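Local coordinates for protein glutathione S-transferase 1 (Ascaris suum, PDB 4Q5F) that conjugates reduced glutathione to a wide range of hydrophobic electrophiles of internal and external origin, and can also act as a glutathione peroxidase, at residues D22-L32 with W209-Y218; A140-L148 with D185-L193. All coordinates share one frame; numbering follows the deposited sequence.

Contact 1 (D22-L32 with W209-Y218); sequences DIRGLGEGARL and WIAERPKTPY. With GSH (glutathione), chain E.
The C-terminal carboxylate of Tyr218 is gripped by two successive backbone amides: Arg24 N gives a hydrogen bond to Tyr218 O (2.9 Å), in the carbonyl plane and on a lone pair, and Gly25 N gives one to Tyr218 OXT (3.1 Å, N-H...O 162°). Tyr218 O also accepts from Thr216 OG1. The Arg24 side chain, bent at chi3, lays a guanidinium face against the Tyr218 carboxylate carbon, while in its own plane NH1 donates to Thr216 O at 2.8 Å, reaching that oxygen from above the carbonyl plane. Ile23 meets the tyrosine ring from over one face, its CG2 lying 4.1 Å from the ring centroid, 24° off the normal. These contacts tie the loop after the first strand of the thioredoxin-like N-terminal domain to the C-terminal tail of the all-helical domain of a sigma-class GST. Near the start of helix 27-37, Glu28 OE2 takes two donors: Trp209 NE1 (2.7 Å), nearly along the C-O axis with carboxylate and indole almost coplanar (5°), and Arg213 NH1 (3.0 Å), from above the carboxylate plane. The other oxygen, OE1, accepts from Arg31 NH1 at 3.1 Å, completing a salt-bridge network. Arg31 NH1 also reaches Ile23 O, while Asp43 pairs with Arg31 NE. The Arg213 guanidinium lies between Arg24 CD and Ile210 CG1, one over each face. Asp174 of helix 167-182 also bridges to Arg213 NH1; two carboxylates thus meet this arginine, probably easing its closeness to Arg24. Directly after Gly25, Leu26 CD1 lies 3.5 Å from CG1 of the bound glutathione, and Leu26 N is hydrogen-bonded to Tyr20 OH.

Contact 2 (A140-L148 with D185-L193); sequences ARDKHLPLL and DFLSGHLQL
Residues 140-148 of helix 129-155 run beside a loop that makes a type II beta turn from Leu187 to His190 and then enters helix 191-201, with CA atoms nearest at Arg141-Phe186, Leu145-His190 and Leu148-Leu193. Both segments belong to the all-helical C-terminal domain of the GST fold, where the long helix 129-155 packs against the connection between helices 167-182 and 191-201. Leu145 sits at the middle of the interface. Its CB lies over one face of the His190 imidazole, a CH-pi contact 3.7 Å from the ring centroid and 16° off the normal, and its two methyls diverge: CD1 reaches His190 CD2 at 3.6 Å, whereas CD2 meets Leu193 CD1 at 3.6 Å. Pro146 CD comes up to His190 CE1 at 3.5 Å, approaching obliquely. His190 holds the N-cap position of helix 191-201, and its ND1 is hydrogen-bonded to Glu149, one turn beyond Leu145 on the long helix, an anchor that helps fix the ring's rotation. Leu147, by contrast, packs on Pro59 of the second subunit. At the other end, the Arg141 side chain extends from its helix, CG anti to the backbone N (chi1 172°) and CD continuing outward, so that CD ends 3.2 Å from Phe186 O.

Contact 2 is nested inside the loop closed by contact 1: residues 22-32 come first, then 140-148, 185-193 and finally 209-218. Their centres lie 23 Å apart and their nearest atoms about 12 Å apart, so they do not touch. Contact 1 joins the two domains, bringing helix 27-37 and the loop before it against the end of helix 204-212 and the C-terminal tail; contact 2 lies wholly within the helical domain. Helix 191-201, entered in contact 2, is followed in the chain by helix 204-212, which leads into contact 1. Leu26 of contact 1 belongs to the glutathione pocket, whereas contact 2 lies away from the annotated binding residues.

Contact 1 (D22-L32 with W209-Y218)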
loop_
_atom_site.group_PDB
_atom_site.type_symbol
_atom_site.label_atom_id
_atom_site.label_comp_id
_atom_site.label_asym_id
_atom_site.label_seq_id
_atom_site.Cartn_x
_atom_site.Cartn_y
_atom_site.Cartn_z
ATOM N N ASP B 22 13.507 -13.496 -12.144
ATOM C CA ASP B 22 14.718 -14.052 -11.543
ATOM C C ASP B 22 15.219 -13.203 -10.384
ATOM O O ASP B 22 15.728 -13.722 -9.391
ATOM C CB ASP B 22 15.819 -14.164 -12.599
ATOM C CG ASP B 22 15.499 -15.185 -13.670
ATOM O OD1 ASP B 22 14.903 -16.232 -13.339
ATOM O OD2 ASP B 22 15.846 -14.940 -14.845
ATOM N N ILE B 23 15.071 -11.891 -10.525
ATOM C CA ILE B 23 15.554 -10.938 -9.534
ATOM C C ILE B 23 14.859 -11.088 -8.184
ATOM O O ILE B 23 13.843 -11.772 -8.065
ATOM C CB ILE B 23 15.348 -9.495 -10.022
ATOM C CG1 ILE B 23 13.916 -9.309 -10.532
ATOM C CG2 ILE B 23 16.340 -9.168 -11.122
ATOM C CD1 ILE B 23 13.443 -7.878 -10.530
ATOM N N ARG B 24 15.419 -10.438 -7.171
ATOM C CA ARG B 24 14.814 -10.407 -5.847
ATOM C C ARG B 24 13.590 -9.495 -5.874
ATOM O O ARG B 24 12.454 -9.966 -5.783
ATOM C CB ARG B 24 15.840 -9.939 -4.811
ATOM C CG ARG B 24 17.078 -10.821 -4.767
ATOM C CD ARG B 24 18.006 -10.480 -3.614
ATOM N NE ARG B 24 18.390 -9.071 -3.591
ATOM C CZ ARG B 24 19.250 -8.511 -4.437
ATOM N NH1 ARG B 24 19.814 -9.234 -5.396
ATOM N NH2 ARG B 24 19.538 -7.223 -4.332
ATOM N N GLY B 25 13.831 -8.193 -6.014
ATOM C CA GLY B 25 12.771 -7.214 -6.197
ATOM C C GLY B 25 11.599 -7.348 -5.241
ATOM O O GLY B 25 11.783 -7.514 -4.035
ATOM N N LEU B 26 10.389 -7.281 -5.788
ATOM C CA LEU B 26 9.171 -7.390 -4.990
ATOM C C LEU B 26 8.897 -8.832 -4.577
ATOM O O LEU B 26 8.273 -9.084 -3.546
ATOM C CB LEU B 26 7.970 -6.857 -5.776
ATOM C CG LEU B 26 7.967 -5.370 -6.133
ATOM C CD1 LEU B 26 6.788 -5.058 -7.042
ATOM C CD2 LEU B 26 7.921 -4.507 -4.882
ATOM N N GLY B 27 9.361 -9.778 -5.387
ATOM C CA GLY B 27 9.114 -11.185 -5.133
ATOM C C GLY B 27 9.835 -11.695 -3.899
ATOM O O GLY B 27 9.331 -12.569 -3.194
ATOM N N GLU B 28 11.016 -11.142 -3.638
ATOM C CA GLU B 28 11.874 -11.607 -2.550
ATOM C C GLU B 28 11.184 -11.535 -1.194
ATOM O O GLU B 28 11.454 -12.346 -0.308
ATOM C CB GLU B 28 13.160 -10.780 -2.505
ATOM C CG GLU B 28 14.230 -11.331 -1.572
ATOM C CD GLU B 28 14.720 -12.708 -1.989
ATOM O OE1 GLU B 28 14.609 -13.045 -3.188
ATOM O OE2 GLU B 28 15.213 -13.452 -1.117
ATOM N N GLY B 29 10.309 -10.549 -1.034
ATOM C CA GLY B 29 9.565 -10.386 0.200
ATOM C C GLY B 29 8.824 -11.655 0.570
ATOM O O GLY B 29 8.936 -12.144 1.692
ATOM N N ALA B 30 8.076 -12.197 -0.388
ATOM C CA ALA B 30 7.339 -13.438 -0.181
ATOM C C ALA B 30 8.282 -14.599 0.132
ATOM O O ALA B 30 8.034 -15.372 1.056
ATOM C CB ALA B 30 6.502 -13.758 -1.408
ATOM N N ARG B 31 9.357 -14.718 -0.644
ATOM C CA ARG B 31 10.343 -15.777 -0.443
ATOM C C ARG B 31 10.872 -15.758 0.984
ATOM O O ARG B 31 10.932 -16.793 1.647
ATOM C CB ARG B 31 11.513 -15.613 -1.415
ATOM C CG ARG B 31 11.143 -15.746 -2.881
ATOM C CD ARG B 31 12.338 -15.454 -3.771
ATOM N NE ARG B 31 11.993 -15.512 -5.192
ATOM C CZ ARG B 31 12.302 -14.583 -6.095
ATOM N NH1 ARG B 31 12.976 -13.489 -5.757
ATOM N NH2 ARG B 31 11.932 -14.751 -7.357
ATOM N N LEU B 32 11.255 -14.572 1.445
ATOM C CA LEU B 32 11.776 -14.394 2.794
ATOM C C LEU B 32 10.765 -14.848 3.842
ATOM O O LEU B 32 11.128 -15.438 4.858
ATOM C CB LEU B 32 12.132 -12.927 3.027
ATOM C CG LEU B 32 13.402 -12.440 2.333
ATOM C CD1 LEU B 32 13.420 -10.925 2.248
ATOM C CD2 LEU B 32 14.629 -12.944 3.073
ATOM N N TRP B 209 18.886 -18.651 4.063
ATOM C CA TRP B 209 18.339 -18.301 2.756
ATOM C C TRP B 209 19.230 -17.326 1.989
ATOM O O TRP B 209 19.464 -17.497 0.791
ATOM C CB TRP B 209 16.942 -17.702 2.906
ATOM C CG TRP B 209 16.389 -17.178 1.619
ATOM C CD1 TRP B 209 15.880 -15.932 1.390
ATOM C CD2 TRP B 209 16.304 -17.880 0.374
ATOM N NE1 TRP B 209 15.476 -15.818 0.083
ATOM C CE2 TRP B 209 15.724 -17.001 -0.563
ATOM C CE3 TRP B 209 16.656 -19.168 -0.037
ATOM C CZ2 TRP B 209 15.492 -17.369 -1.885
ATOM C CZ3 TRP B 209 16.424 -19.531 -1.350
ATOM C CH2 TRP B 209 15.847 -18.636 -2.259
ATOM N N ILE B 210 19.719 -16.301 2.681
ATOM C CA ILE B 210 20.560 -15.286 2.055
ATOM C C ILE B 210 21.834 -15.907 1.485
ATOM O O ILE B 210 22.352 -15.457 0.462
ATOM C CB ILE B 210 20.903 -14.149 3.051
ATOM C CG1 ILE B 210 19.650 -13.302 3.308
ATOM C CG2 ILE B 210 22.052 -13.275 2.525
ATOM C CD1 ILE B 210 19.862 -12.089 4.197
ATOM N N ALA B 211 22.327 -16.952 2.144
ATOM C CA ALA B 211 23.562 -17.611 1.728
ATOM C C ALA B 211 23.369 -18.434 0.452
ATOM O O ALA B 211 24.271 -18.518 -0.382
ATOM C CB ALA B 211 24.093 -18.495 2.855
ATOM N N GLU B 212 22.186 -19.024 0.300
ATOM C CA GLU B 212 21.922 -19.987 -0.771
ATOM C C GLU B 212 21.220 -19.355 -1.969
ATOM O O GLU B 212 21.349 -19.842 -3.092
ATOM C CB GLU B 212 21.052 -21.138 -0.252
ATOM C CG GLU B 212 21.516 -21.743 1.063
ATOM C CD GLU B 212 20.529 -22.744 1.634
ATOM O OE1 GLU B 212 19.450 -22.934 1.033
ATOM O OE2 GLU B 212 20.833 -23.341 2.691
ATOM N N ARG B 213 20.467 -18.285 -1.728
ATOM C CA ARG B 213 19.639 -17.693 -2.774
ATOM C C ARG B 213 20.503 -17.205 -3.935
ATOM O O ARG B 213 21.676 -16.884 -3.744
ATOM C CB ARG B 213 18.804 -16.539 -2.218
ATOM C CG ARG B 213 19.618 -15.363 -1.713
ATOM C CD ARG B 213 18.707 -14.237 -1.246
ATOM N NE ARG B 213 19.457 -13.067 -0.801
ATOM C CZ ARG B 213 18.902 -11.945 -0.351
ATOM N NH1 ARG B 213 17.583 -11.829 -0.282
ATOM N NH2 ARG B 213 19.670 -10.936 0.032
ATOM N N PRO B 214 19.926 -17.146 -5.147
ATOM C CA PRO B 214 20.705 -16.728 -6.319
ATOM C C PRO B 214 21.224 -15.302 -6.206
ATOM O O PRO B 214 20.494 -14.409 -5.774
ATOM C CB PRO B 214 19.695 -16.824 -7.469
ATOM C CG PRO B 214 18.628 -17.734 -6.980
ATOM C CD PRO B 214 18.541 -17.494 -5.509
ATOM N N LYS B 215 22.477 -15.100 -6.598
ATOM C CA LYS B 215 23.060 -13.768 -6.651
ATOM C C LYS B 215 22.521 -13.039 -7.876
ATOM O O LYS B 215 22.778 -13.443 -9.010
ATOM C CB LYS B 215 24.583 -13.857 -6.717
ATOM C CG LYS B 215 25.214 -14.596 -5.543
ATOM N N THR B 216 21.764 -11.974 -7.636
ATOM C CA THR B 216 21.161 -11.186 -8.702
ATOM C C THR B 216 21.492 -9.718 -8.461
ATOM O O THR B 216 21.849 -9.342 -7.344
ATOM C CB THR B 216 19.636 -11.393 -8.742
ATOM O OG1 THR B 216 19.059 -10.983 -7.497
ATOM C CG2 THR B 216 19.305 -12.855 -8.992
ATOM N N PRO B 217 21.383 -8.878 -9.503
ATOM C CA PRO B 217 21.823 -7.488 -9.326
ATOM C C PRO B 217 20.937 -6.693 -8.371
ATOM O O PRO B 217 21.427 -5.808 -7.667
ATOM C CB PRO B 217 21.748 -6.909 -10.742
ATOM C CG PRO B 217 20.780 -7.766 -11.466
ATOM C CD PRO B 217 20.818 -9.123 -10.843
ATOM N N TYR B 218 19.648 -7.012 -8.344
ATOM C CA TYR B 218 18.704 -6.317 -7.479
ATOM C C TYR B 218 17.487 -7.189 -7.187
ATOM O O TYR B 218 17.371 -8.301 -7.700
ATOM C CB TYR B 218 18.267 -4.998 -8.119
ATOM C CG TYR B 218 17.850 -5.122 -9.568
ATOM C CD1 TYR B 218 18.789 -5.040 -10.586
ATOM C CD2 TYR B 218 16.520 -5.312 -9.918
ATOM C CE1 TYR B 218 18.419 -5.145 -11.911
ATOM C CE2 TYR B 218 16.138 -5.419 -11.243
ATOM C CZ TYR B 218 17.092 -5.336 -12.235
ATOM O OH TYR B 218 16.721 -5.443 -13.557
ATOM O OXT TYR B 218 16.596 -6.808 -6.428
HETATM N N1 GSH E . 1.982 -2.753 -7.169
HETATM C CA1 GSH E . 2.514 -3.964 -7.683
HETATM C C1 GSH E . 2.920 -4.862 -6.536
HETATM O O11 GSH E . 2.896 -6.113 -6.670
HETATM O O12 GSH E . 3.285 -4.361 -5.442
HETATM C CB1 GSH E . 3.725 -3.658 -8.549
HETATM C CG1 GSH E . 4.167 -4.926 -9.293
HETATM C CD1 GSH E . 5.186 -4.604 -10.395
HETATM O OE1 GSH E . 5.415 -3.450 -10.688
HETATM N N2 GSH E . 5.862 -5.684 -11.073
HETATM C CA2 GSH E . 6.818 -5.448 -12.114
HETATM C C2 GSH E . 6.353 -6.142 -13.384
HETATM O O2 GSH E . 5.554 -7.062 -13.317
HETATM C CB2 GSH E . 8.155 -6.023 -11.734
HETATM S SG2 GSH E . 8.730 -5.283 -10.239
HETATM N N3 GSH E . 6.876 -5.721 -14.666
HETATM C CA3 GSH E . 6.450 -6.368 -15.880
HETATM C C3 GSH E . 5.285 -5.598 -16.498
HETATM O O31 GSH E . 4.704 -4.701 -15.837
HETATM O O32 GSH E . 4.910 -5.867 -17.669
#

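Contact 2 (A140-L148 with D185-L193)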
loop_
_atom_site.group_PDB
_atom_site.type_symbol
_atom_site.label_atom_id
_atom_site.label_comp_id
_atom_site.label_asym_id
_atom_site.label_seq_id
_atom_site.Cartn_x
_atom_site.Cartn_y
_atom_site.Cartn_z
ATOM N N ALA B 140 15.165 12.082 0.268
ATOM C CA ALA B 140 14.209 11.035 0.620
ATOM C C ALA B 140 14.732 10.244 1.811
ATOM O O ALA B 140 14.015 10.005 2.784
ATOM C CB ALA B 140 13.982 10.111 -0.565
ATOM N N ARG B 141 15.994 9.846 1.712
ATOM C CA ARG B 141 16.697 9.156 2.785
ATOM C C ARG B 141 16.617 9.943 4.091
ATOM O O ARG B 141 16.286 9.396 5.144
ATOM C CB ARG B 141 18.162 8.971 2.379
ATOM C CG ARG B 141 19.082 8.433 3.460
ATOM C CD ARG B 141 20.516 8.383 2.952
ATOM N NE ARG B 141 21.113 9.713 2.820
ATOM C CZ ARG B 141 21.916 10.277 3.719
ATOM N NH1 ARG B 141 22.240 9.641 4.839
ATOM N NH2 ARG B 141 22.404 11.489 3.497
ATOM N N ASP B 142 16.922 11.232 4.009
ATOM C CA ASP B 142 16.978 12.082 5.192
ATOM C C ASP B 142 15.608 12.290 5.830
ATOM O O ASP B 142 15.513 12.475 7.043
ATOM C CB ASP B 142 17.609 13.432 4.845
ATOM C CG ASP B 142 19.091 13.318 4.520
ATOM O OD1 ASP B 142 19.571 12.183 4.307
ATOM O OD2 ASP B 142 19.774 14.362 4.468
ATOM N N LYS B 143 14.550 12.262 5.026
ATOM C CA LYS B 143 13.200 12.419 5.564
ATOM C C LYS B 143 12.691 11.134 6.210
ATOM O O LYS B 143 12.124 11.163 7.302
ATOM C CB LYS B 143 12.214 12.849 4.474
ATOM C CG LYS B 143 10.849 13.251 5.033
ATOM C CD LYS B 143 9.766 13.341 3.968
ATOM C CE LYS B 143 8.593 14.175 4.471
ATOM N NZ LYS B 143 7.340 13.939 3.701
ATOM N N HIS B 144 12.896 10.008 5.533
ATOM C CA HIS B 144 12.204 8.770 5.888
ATOM C C HIS B 144 12.907 7.907 6.934
ATOM O O HIS B 144 12.250 7.322 7.795
ATOM C CB HIS B 144 11.936 7.948 4.629
ATOM C CG HIS B 144 10.824 8.490 3.787
ATOM N ND1 HIS B 144 9.498 8.238 4.063
ATOM C CD2 HIS B 144 10.839 9.281 2.690
ATOM C CE1 HIS B 144 8.742 8.845 3.161
ATOM N NE2 HIS B 144 9.530 9.483 2.321
ATOM N N LEU B 145 14.231 7.819 6.860
ATOM C CA LEU B 145 14.982 6.990 7.801
ATOM C C LEU B 145 14.748 7.388 9.262
ATOM O O LEU B 145 14.536 6.520 10.106
ATOM C CB LEU B 145 16.478 7.007 7.475
ATOM C CG LEU B 145 16.904 6.335 6.165
ATOM C CD1 LEU B 145 18.420 6.326 6.055
ATOM C CD2 LEU B 145 16.361 4.916 6.041
ATOM N N PRO B 146 14.791 8.695 9.571
ATOM C CA PRO B 146 14.475 9.077 10.953
ATOM C C PRO B 146 13.080 8.630 11.397
ATOM O O PRO B 146 12.885 8.310 12.569
ATOM C CB PRO B 146 14.560 10.611 10.939
ATOM C CG PRO B 146 14.922 11.009 9.547
ATOM C CD PRO B 146 15.389 9.806 8.814
ATOM N N LEU B 147 12.128 8.603 10.470
ATOM C CA LEU B 147 10.765 8.189 10.794
ATOM C C LEU B 147 10.686 6.686 11.061
ATOM O O LEU B 147 9.957 6.246 11.949
ATOM C CB LEU B 147 9.799 8.586 9.673
ATOM C CG LEU B 147 9.724 10.089 9.386
ATOM C CD1 LEU B 147 8.914 10.367 8.131
ATOM C CD2 LEU B 147 9.139 10.842 10.574
ATOM N N LEU B 148 11.434 5.900 10.293
ATOM C CA LEU B 148 11.493 4.459 10.519
ATOM C C LEU B 148 12.219 4.158 11.827
ATOM O O LEU B 148 11.841 3.248 12.569
ATOM C CB LEU B 148 12.207 3.753 9.362
ATOM C CG LEU B 148 11.555 3.779 7.976
ATOM C CD1 LEU B 148 12.356 2.915 7.013
ATOM C CD2 LEU B 148 10.106 3.316 8.024
ATOM N N ASP B 185 26.732 5.019 1.968
ATOM C CA ASP B 185 26.416 5.706 3.217
ATOM C C ASP B 185 24.914 5.970 3.340
ATOM O O ASP B 185 24.487 6.918 4.001
ATOM C CB ASP B 185 27.216 7.009 3.326
ATOM C CG ASP B 185 28.703 6.796 3.113
ATOM O OD1 ASP B 185 29.379 6.312 4.049
ATOM O OD2 ASP B 185 29.198 7.115 2.012
ATOM N N PHE B 186 24.128 5.115 2.692
ATOM C CA PHE B 186 22.671 5.153 2.748
ATOM C C PHE B 186 22.147 5.068 4.181
ATOM O O PHE B 186 21.151 5.702 4.525
ATOM C CB PHE B 186 22.124 3.987 1.921
ATOM C CG PHE B 186 20.630 3.858 1.943
ATOM C CD1 PHE B 186 19.833 4.757 1.257
ATOM C CD2 PHE B 186 20.025 2.814 2.624
ATOM C CE1 PHE B 186 18.458 4.629 1.266
ATOM C CE2 PHE B 186 18.649 2.680 2.635
ATOM C CZ PHE B 186 17.864 3.588 1.955
ATOM N N LEU B 187 22.819 4.275 5.009
ATOM C CA LEU B 187 22.415 4.090 6.398
ATOM C C LEU B 187 23.329 4.830 7.365
ATOM O O LEU B 187 23.085 4.839 8.574
ATOM C CB LEU B 187 22.399 2.604 6.749
ATOM C CG LEU B 187 21.370 1.760 5.998
ATOM C CD1 LEU B 187 21.488 0.308 6.424
ATOM C CD2 LEU B 187 19.953 2.273 6.229
ATOM N N SER B 188 24.386 5.437 6.837
ATOM C CA SER B 188 25.308 6.208 7.658
ATOM C C SER B 188 24.558 7.288 8.430
ATOM O O SER B 188 23.891 8.132 7.834
ATOM C CB SER B 188 26.387 6.841 6.786
ATOM O OG SER B 188 27.242 5.854 6.236
ATOM N N GLY B 189 24.669 7.245 9.756
ATOM C CA GLY B 189 23.978 8.180 10.627
ATOM C C GLY B 189 22.821 7.544 11.379
ATOM O O GLY B 189 22.241 8.158 12.277
ATOM N N HIS B 190 22.492 6.308 11.011
ATOM C CA HIS B 190 21.358 5.585 11.586
ATOM C C HIS B 190 21.752 4.180 12.019
ATOM O O HIS B 190 21.423 3.206 11.343
ATOM C CB HIS B 190 20.239 5.470 10.554
ATOM C CG HIS B 190 19.753 6.786 10.041
ATOM N ND1 HIS B 190 18.736 7.494 10.648
ATOM C CD2 HIS B 190 20.135 7.525 8.975
ATOM C CE1 HIS B 190 18.519 8.608 9.983
ATOM N NE2 HIS B 190 19.357 8.655 8.957
ATOM N N LEU B 191 22.443 4.072 13.149
ATOM C CA LEU B 191 22.937 2.781 13.609
ATOM C C LEU B 191 21.822 1.888 14.143
ATOM O O LEU B 191 21.918 0.663 14.076
ATOM C CB LEU B 191 24.053 2.957 14.652
ATOM C CG LEU B 191 23.807 3.532 16.052
ATOM C CD1 LEU B 191 23.176 2.526 16.967
ATOM C CD2 LEU B 191 25.125 3.950 16.658
ATOM N N GLN B 192 20.769 2.499 14.678
ATOM C CA GLN B 192 19.642 1.731 15.200
ATOM C C GLN B 192 18.979 0.937 14.076
ATOM O O GLN B 192 18.475 -0.164 14.300
ATOM C CB GLN B 192 18.620 2.638 15.891
ATOM C CG GLN B 192 19.122 3.288 17.173
ATOM C CD GLN B 192 19.473 2.272 18.244
ATOM O OE1 GLN B 192 18.955 1.155 18.252
ATOM N NE2 GLN B 192 20.361 2.655 19.155
ATOM N N LEU B 193 18.988 1.495 12.870
ATOM C CA LEU B 193 18.515 0.771 11.697
ATOM C C LEU B 193 19.555 -0.254 11.254
ATOM O O LEU B 193 19.208 -1.361 10.842
ATOM C CB LEU B 193 18.213 1.729 10.543
ATOM C CG LEU B 193 16.935 2.569 10.603
ATOM C CD1 LEU B 193 16.774 3.332 9.299
ATOM C CD2 LEU B 193 15.700 1.720 10.873
#